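Local atomic coordinates of c-di-GMP synthase (Capnocytophaga granulosa, PDB entry 6WT9), a protein that synthesises the second messenger 3',3'-c-di-GMP from two GTP molecules as the nucleotidyltransferase of a CBASS antiphage defence system. Residues R234-S239 against R245-I250. Numbering follows the deposited sequence.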
loop_
_atom_site.group_PDB
_atom_site.type_symbol
_atom_site.label_atom_id
_atom_site.label_comp_id
_atom_site.label_asym_id
_atom_site.label_seq_id
_atom_site.Cartn_x
_atom_site.Cartn_y
_atom_site.Cartn_z
ATOM N N ARG A 234 -1.249 10.273 7.718
ATOM C CA ARG A 234 -1.702 11.304 6.789
ATOM C C ARG A 234 -2.683 10.745 5.762
ATOM O O ARG A 234 -3.650 11.421 5.394
ATOM C CB ARG A 234 -0.505 11.958 6.097
ATOM C CG ARG A 234 0.160 13.040 6.939
ATOM C CD ARG A 234 1.279 13.758 6.197
ATOM N NE ARG A 234 1.771 14.898 6.969
ATOM C CZ ARG A 234 2.831 15.632 6.643
ATOM N NH1 ARG A 234 3.531 15.350 5.553
ATOM N NH2 ARG A 234 3.192 16.647 7.415
ATOM N N ILE A 235 -2.457 9.514 5.294
ATOM C CA ILE A 235 -3.371 8.910 4.328
ATOM C C ILE A 235 -4.724 8.633 4.974
ATOM O O ILE A 235 -5.778 8.928 4.397
ATOM C CB ILE A 235 -2.758 7.630 3.734
ATOM C CG1 ILE A 235 -1.534 7.965 2.881
ATOM C CG2 ILE A 235 -3.790 6.876 2.903
ATOM C CD1 ILE A 235 -0.846 6.746 2.303
ATOM N N ASN A 236 -4.716 8.062 6.182
ATOM C CA ASN A 236 -5.969 7.758 6.867
ATOM C C ASN A 236 -6.736 9.021 7.236
ATOM O O ASN A 236 -7.971 9.030 7.191
ATOM C CB ASN A 236 -5.698 6.925 8.121
ATOM C CG ASN A 236 -5.296 5.502 7.799
ATOM O OD1 ASN A 236 -5.639 4.976 6.740
ATOM N ND2 ASN A 236 -4.569 4.867 8.712
ATOM N N LYS A 237 -6.028 10.092 7.594
ATOM C CA LYS A 237 -6.705 11.315 8.008
ATOM C C LYS A 237 -7.382 11.994 6.822
ATOM O O LYS A 237 -8.558 12.369 6.898
ATOM C CB LYS A 237 -5.710 12.256 8.687
ATOM C CG LYS A 237 -6.345 13.360 9.519
ATOM C CD LYS A 237 -6.342 14.687 8.779
ATOM C CE LYS A 237 -6.751 15.834 9.690
ATOM N NZ LYS A 237 -8.105 15.621 10.266
ATOM N N ARG A 238 -6.658 12.145 5.709
ATOM C CA ARG A 238 -7.238 12.792 4.538
ATOM C C ARG A 238 -8.354 11.956 3.927
ATOM O O ARG A 238 -9.324 12.510 3.398
ATOM C CB ARG A 238 -6.156 13.067 3.496
ATOM C CG ARG A 238 -6.606 13.979 2.362
ATOM C CD ARG A 238 -5.410 14.523 1.608
ATOM N NE ARG A 238 -5.732 15.739 0.870
ATOM C CZ ARG A 238 -4.824 16.572 0.376
ATOM N NH1 ARG A 238 -3.534 16.321 0.548
ATOM N NH2 ARG A 238 -5.202 17.661 -0.283
ATOM N N SER A 239 -8.234 10.629 3.980
ATOM C CA SER A 239 -9.319 9.778 3.509
ATOM C C SER A 239 -10.543 9.920 4.403
ATOM O O SER A 239 -11.680 9.885 3.921
ATOM C CB SER A 239 -8.861 8.323 3.447
ATOM O OG SER A 239 -9.904 7.500 2.961
ATOM N N ARG A 245 -12.729 8.697 -0.085
ATOM C CA ARG A 245 -12.494 8.916 -1.511
ATOM C C ARG A 245 -11.016 8.826 -1.874
ATOM O O ARG A 245 -10.678 8.355 -2.968
ATOM C CB ARG A 245 -13.066 10.268 -1.935
ATOM C CG ARG A 245 -14.587 10.295 -2.010
ATOM C CD ARG A 245 -15.103 11.722 -2.103
ATOM N NE ARG A 245 -16.546 11.782 -2.309
ATOM C CZ ARG A 245 -17.441 11.790 -1.326
ATOM N NH1 ARG A 245 -17.043 11.738 -0.063
ATOM N NH2 ARG A 245 -18.735 11.849 -1.608
ATOM N N LEU A 246 -10.124 9.269 -0.985
ATOM C CA LEU A 246 -8.694 9.175 -1.270
ATOM C C LEU A 246 -8.259 7.725 -1.448
ATOM O O LEU A 246 -7.455 7.413 -2.335
ATOM C CB LEU A 246 -7.888 9.841 -0.154
ATOM C CG LEU A 246 -6.369 9.655 -0.248
ATOM C CD1 LEU A 246 -5.819 10.313 -1.508
ATOM C CD2 LEU A 246 -5.670 10.188 0.988
ATOM N N LYS A 247 -8.782 6.821 -0.617
ATOM C CA LYS A 247 -8.388 5.421 -0.722
ATOM C C LYS A 247 -8.979 4.761 -1.960
ATOM O O LYS A 247 -8.344 3.877 -2.545
ATOM C CB LYS A 247 -8.793 4.662 0.540
ATOM C CG LYS A 247 -8.073 5.140 1.793
ATOM C CD LYS A 247 -8.481 4.335 3.016
ATOM C CE LYS A 247 -7.866 4.913 4.278
ATOM N NZ LYS A 247 -8.180 4.080 5.471
ATOM N N LYS A 248 -10.182 5.168 -2.374
ATOM C CA LYS A 248 -10.742 4.653 -3.620
ATOM C C LYS A 248 -9.823 4.956 -4.797
ATOM O O LYS A 248 -9.556 4.085 -5.633
ATOM C CB LYS A 248 -12.134 5.241 -3.864
ATOM C CG LYS A 248 -13.261 4.526 -3.138
ATOM C CD LYS A 248 -14.615 5.054 -3.586
ATOM C CE LYS A 248 -15.752 4.349 -2.867
ATOM N NZ LYS A 248 -15.692 4.573 -1.398
HETATM N N MSE A 249 -9.328 6.188 -4.875
HETATM C CA MSE A 249 -8.433 6.584 -5.954
HETATM C C MSE A 249 -7.122 5.806 -5.907
HETATM O O MSE A 249 -6.619 5.366 -6.940
HETATM C CB MSE A 249 -8.155 8.087 -5.893
HETATM C CG MSE A 249 -9.337 8.952 -6.292
HETATM SE SE MSE A 249 -8.868 10.841 -6.464
HETATM C CE MSE A 249 -8.364 11.189 -4.617
ATOM N N ILE A 250 -6.577 5.639 -4.699
ATOM C CA ILE A 250 -5.318 4.911 -4.541
ATOM C C ILE A 250 -5.478 3.466 -4.996
ATOM O O ILE A 250 -4.710 2.971 -5.831
ATOM C CB ILE A 250 -4.828 4.993 -3.084
ATOM C CG1 ILE A 250 -4.378 6.414 -2.744
ATOM C CG2 ILE A 250 -3.702 3.999 -2.841
ATOM C CD1 ILE A 250 -3.905 6.584 -1.305
HETATM O O HOH W 1 -9.304 6.564 7.017
#
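Lys247 reaches across from helix 245-259 to Asn236 on helix 228-241, its NZ donating a 3.0 Å hydrogen bond to Asn236 OD1. The ammonium approaches from above the amide carbonyl, 39° out of its plane. Fully extended beyond CG, the lysine chain runs alongside Ser239: its CG lies 3.2 Å from Ser239 OG, and its CE touches Ser239 CB. The serine hydroxyl is carried to this chain by a first torsion that sets OG opposite the backbone N. A water accepts from Lys247 NZ and donates to Asn236 O, so the lysine ties both the side chain and the backbone of one residue. Beneath this polar edge, which faces helix 85-88, Leu246 CB packs on Ser239 CA at 3.9 Å. With its CG anti to the backbone N (chi1 173°), Leu246 directs CD2 to Arg238 CB (3.8 Å) and Ile235 O, while Ile235 CG2 meets Ile250 CD1 at 4.2 Å. Helix 268-276 adjoins this buried apolar side, touching Ile235, Leu246 and Ile250. A tight connection joins the consecutive helices, their segments inclined at 119°. With Asn236 OD1, water and, weakly, Thr88 O as partners, the lysine charge is probably offset here by neutral dipoles.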